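Brain tumor protein (Drosophila melanogaster American nodavirus, PDB 6J9R) acts as a translational repressor of the TRIM family, whose coiled-coil domain pairs two chains into an elongated antiparallel dimer. Local coordinates at the interface of chains A and B. Residues are numbered along the deposited sequence; one frame, centred on the assembly and turned at random. Chains: chain A/B, Brain tumor protein.

Contact 1: the interface of chains A and B. Residues chain A 63, 66-67, 70-71; chain B 41, 44-45, 48-49.
Every residue here lies in helix 30-104 of its own chain, with regular helical phi and psi throughout, so two regular helices meet; residues 63-71 of chain A face residues 41-49 of chain B in opposite order, which makes the pair antiparallel. A:Leu66, A:Leu67 and A:Leu70 supply the apolar surface, with A:Lys63 at the margin. A:Leu70 has CG anti to the backbone N (chi1 -167°), which sends its branches towards chain B: CD2 rests 3.7 Å from CA of B:His45, close to the backbone, and CG lies 3.8 Å from ring carbon CD1 of B:Tyr41, the two side chains crossing obliquely. CD2 also meets CB of B:Ala44, whose small side chain lets the leucine come near the partner helix. One turn away, A:Leu67 has CG anti to its carbonyl carbon (chi1 -67°). Its CD2 touches the imidazole of B:His45 at ND1, 3.5 Å away, and the two side chains cross at about a right angle. The same methyl lies 3.7 Å from CD2 of B:Leu48, which runs past A:Leu67 in the opposite direction and buries 81 Å². That B:Leu48 methyl also reaches the CB of A:Leu66 at 3.7 Å, so it bridges two consecutive leucines. No polar atoms bond across this patch; cohesion is apolar, as expected of a coiled-coil core. At the margin, the extended A:Lys63 crosses B:Asn49 at about a right angle, its amine nitrogen NZ standing 3.3 Å from the amide oxygen OD1, a proximity and not a hydrogen bond.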
# COMPACT_ATOMS: atom_id res chain seq x y z
N LYS A 63 -4.24 -7.88 5.59
CA LYS A 63 -5.25 -7.61 6.58
C LYS A 63 -5.87 -8.87 7.15
O LYS A 63 -6.02 -8.98 8.37
CB LYS A 63 -6.37 -6.77 5.99
CG LYS A 63 -7.61 -6.69 6.89
CD LYS A 63 -8.83 -6.43 5.99
CE LYS A 63 -10.11 -6.63 6.73
NZ LYS A 63 -11.27 -6.08 5.99
N LEU A 66 -3.49 -10.65 9.50
CA LEU A 66 -3.41 -10.03 10.82
C LEU A 66 -4.66 -10.32 11.65
O LEU A 66 -4.56 -10.57 12.85
CB LEU A 66 -3.18 -8.53 10.70
CG LEU A 66 -1.77 -8.19 10.22
CD1 LEU A 66 -1.57 -6.69 10.04
CD2 LEU A 66 -0.71 -8.79 11.16
N LEU A 67 -5.84 -10.34 11.02
CA LEU A 67 -7.07 -10.64 11.76
C LEU A 67 -6.99 -12.07 12.27
O LEU A 67 -7.41 -12.35 13.39
CB LEU A 67 -8.31 -10.46 10.90
CG LEU A 67 -8.63 -9.02 10.45
CD1 LEU A 67 -9.67 -8.99 9.34
CD2 LEU A 67 -9.08 -8.16 11.63
N LEU A 70 -4.76 -12.26 15.12
CA LEU A 70 -5.38 -11.61 16.24
C LEU A 70 -6.37 -12.54 16.92
O LEU A 70 -6.42 -12.60 18.15
CB LEU A 70 -6.05 -10.33 15.78
CG LEU A 70 -6.47 -9.40 16.91
CD1 LEU A 70 -5.22 -8.90 17.60
CD2 LEU A 70 -7.28 -8.26 16.33
N GLU A 71 -7.15 -13.28 16.13
CA GLU A 71 -8.08 -14.27 16.67
C GLU A 71 -7.32 -15.34 17.46
O GLU A 71 -7.75 -15.76 18.53
CB GLU A 71 -8.90 -14.92 15.56
CG GLU A 71 -10.02 -15.84 16.07
CD GLU A 71 -10.97 -16.29 14.97
N TYR B 41 -9.59 -6.76 22.23
CA TYR B 41 -9.45 -7.51 20.98
C TYR B 41 -10.37 -6.96 19.89
O TYR B 41 -10.04 -6.96 18.70
CB TYR B 41 -9.76 -9.00 21.23
CG TYR B 41 -10.37 -9.72 20.05
CD1 TYR B 41 -9.59 -10.17 19.00
CD2 TYR B 41 -11.75 -9.95 19.98
CE1 TYR B 41 -10.15 -10.82 17.91
CE2 TYR B 41 -12.31 -10.60 18.90
CZ TYR B 41 -11.50 -11.03 17.87
OH TYR B 41 -12.04 -11.68 16.79
N ALA B 44 -8.78 -3.80 18.67
CA ALA B 44 -7.67 -4.06 17.76
C ALA B 44 -8.18 -4.58 16.41
O ALA B 44 -7.58 -4.31 15.36
CB ALA B 44 -6.68 -5.05 18.39
N HIS B 45 -9.28 -5.31 16.44
CA HIS B 45 -9.93 -5.85 15.25
C HIS B 45 -10.51 -4.72 14.37
O HIS B 45 -10.30 -4.66 13.16
CB HIS B 45 -11.04 -6.81 15.70
CG HIS B 45 -11.89 -7.36 14.60
ND1 HIS B 45 -11.62 -8.56 13.97
CD2 HIS B 45 -13.02 -6.89 14.03
CE1 HIS B 45 -12.54 -8.79 13.05
NE2 HIS B 45 -13.40 -7.78 13.06
N LEU B 48 -7.73 -2.58 12.80
CA LEU B 48 -7.22 -3.24 11.59
C LEU B 48 -8.15 -2.97 10.38
O LEU B 48 -7.68 -2.69 9.27
CB LEU B 48 -7.09 -4.74 11.86
CG LEU B 48 -5.71 -5.39 11.84
CD1 LEU B 48 -4.70 -4.52 12.55
CD2 LEU B 48 -5.79 -6.73 12.62
N ASN B 49 -9.46 -2.97 10.60
CA ASN B 49 -10.37 -2.76 9.50
C ASN B 49 -10.41 -1.30 9.04
O ASN B 49 -10.48 -1.01 7.83
CB ASN B 49 -11.78 -3.23 9.85
CG ASN B 49 -11.95 -4.73 9.70
OD1 ASN B 49 -11.07 -5.40 9.21
ND2 ASN B 49 -13.10 -5.24 10.09

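Contact 2: the interface of chains A and B. Residues chain A 84, 88, 92, 123, 126-127; chain B 20, 23, 27.
B:Ile23 is the centre of this patch, burying 103 Å² against chain A. From CB its two branches part: CG1 is anti to the carbonyl carbon (chi1 -80°), while CG2 is anti to the backbone N. The CG2 methyl lies 3.6 Å from CD1 of A:Ile92, the two isoleucines sliding past each other in opposite directions, and borders A:Ser88. Along the other branch, CG1 meets CB of the incompletely modelled A:Leu127 at 4.0 Å. At the tip, CD1 packs 3.7 Å from CD2 of A:Leu123, which crosses B:Ile23 at about a right angle, and touches its backbone O at 3.3 Å, a contact and not a bond. One turn earlier, B:Ile20 sets CG1 3.8 Å from CD1 of A:Leu123, an oblique crossing, and turns CG2 towards A:Ile92. No polar bond spans the chains, but a network within chain A organises the receiving surface. The indole NE1 of A:Trp84 donates to the backbone O of A:Gln126 at 3.1 Å, on a lone pair and near the ring plane but bent, 136° at H. A:Gln126, bent at chi2 (66°), folds its amide over one face of that indole, towards the rim, and NE2 donates 2.9 Å to the hydroxyl OG of A:Ser88. OG in turn donates to the backbone O of A:Trp84 from above the carbonyl plane, 3.2 Å away. The first two bonds join helix 30-104 to helix 110-128; the third lies within the long helix. B:Ile20 and B:Ile23, in the closing turns of helix 7-23, pack against both helices, placing the site where the N-terminal helix of one chain joins the long and C-terminal helices of the other.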
# COMPACT_ATOMS: atom_id res chain seq x y z
N TRP A 84 -5.55 -20.59 34.40
CA TRP A 84 -4.96 -19.96 35.58
C TRP A 84 -6.01 -19.84 36.66
O TRP A 84 -5.73 -20.11 37.83
CB TRP A 84 -4.38 -18.59 35.25
CG TRP A 84 -3.61 -18.00 36.39
CD1 TRP A 84 -2.26 -18.10 36.61
CD2 TRP A 84 -4.14 -17.24 37.47
NE1 TRP A 84 -1.93 -17.44 37.77
CE2 TRP A 84 -3.07 -16.90 38.31
CE3 TRP A 84 -5.43 -16.81 37.82
CZ2 TRP A 84 -3.24 -16.16 39.48
CZ3 TRP A 84 -5.60 -16.07 38.97
CH2 TRP A 84 -4.51 -15.75 39.78
N SER A 88 -5.95 -21.81 40.28
CA SER A 88 -6.02 -21.01 41.50
C SER A 88 -7.16 -21.46 42.41
O SER A 88 -6.97 -21.59 43.62
CB SER A 88 -6.19 -19.53 41.15
OG SER A 88 -4.96 -18.99 40.70
N ILE A 92 -6.47 -22.73 46.07
CA ILE A 92 -7.14 -22.07 47.18
C ILE A 92 -7.95 -23.08 47.99
O ILE A 92 -7.86 -23.08 49.21
CB ILE A 92 -8.04 -20.90 46.70
CG1 ILE A 92 -7.16 -19.75 46.23
CG2 ILE A 92 -8.94 -20.43 47.82
CD1 ILE A 92 -7.87 -18.76 45.33
N LEU A 123 1.31 -21.64 45.77
CA LEU A 123 0.58 -20.38 45.83
C LEU A 123 1.51 -19.23 45.44
O LEU A 123 1.07 -18.26 44.80
CB LEU A 123 -0.01 -20.17 47.23
CG LEU A 123 -1.12 -21.18 47.59
CD1 LEU A 123 -1.29 -21.34 49.11
CD2 LEU A 123 -2.43 -20.79 46.94
N GLN A 126 1.84 -19.47 41.68
CA GLN A 126 0.59 -19.03 41.11
C GLN A 126 0.42 -17.51 41.19
O GLN A 126 -0.08 -16.89 40.25
CB GLN A 126 -0.57 -19.76 41.80
CG GLN A 126 -1.89 -19.60 41.06
CD GLN A 126 -1.89 -20.28 39.70
OE1 GLN A 126 -0.92 -20.95 39.32
NE2 GLN A 126 -2.97 -20.11 38.95
N LEU A 127 0.84 -16.91 42.30
CA LEU A 127 0.77 -15.46 42.42
C LEU A 127 1.82 -14.80 41.51
O LEU A 127 1.55 -13.77 40.92
CB LEU A 127 0.96 -15.02 43.87
N ILE B 20 -2.94 -16.66 49.62
CA ILE B 20 -4.27 -17.05 49.19
C ILE B 20 -5.13 -15.82 48.99
O ILE B 20 -5.80 -15.67 47.97
CB ILE B 20 -4.97 -17.99 50.19
CG1 ILE B 20 -4.41 -19.40 50.09
CG2 ILE B 20 -6.46 -18.02 49.95
CD1 ILE B 20 -4.91 -20.31 51.19
N ILE B 23 -3.93 -13.79 45.99
CA ILE B 23 -4.46 -14.50 44.82
C ILE B 23 -5.97 -14.25 44.68
O ILE B 23 -6.44 -13.95 43.59
CB ILE B 23 -4.17 -16.02 44.90
CG1 ILE B 23 -2.72 -16.31 44.47
CG2 ILE B 23 -5.09 -16.81 44.00
CD1 ILE B 23 -2.22 -17.66 44.93
N ALA B 27 -6.42 -12.46 40.40
CA ALA B 27 -7.68 -12.56 41.13
C ALA B 27 -8.89 -12.50 40.20
O ALA B 27 -8.75 -12.23 39.01
CB ALA B 27 -7.76 -11.45 42.16

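Contact 1 and contact 2 lie about 31 Å apart, measured between the centres of their C-alpha atoms, and both use helix 30-104 of chain A. Chain B contributes the same long helix to contact 1, but helix 7-23 and the poorly ordered residue B:Ala27 to contact 2. The interface therefore changes from a two-helix pairing to a junction that adds the N-terminal helix of one chain and helix 110-128 of the other. Two-fold symmetry repeats both patches with the chains exchanged, so the dimer is secured along the rod and again towards each end, consistent with the antiparallel coiled coils of TRIM proteins.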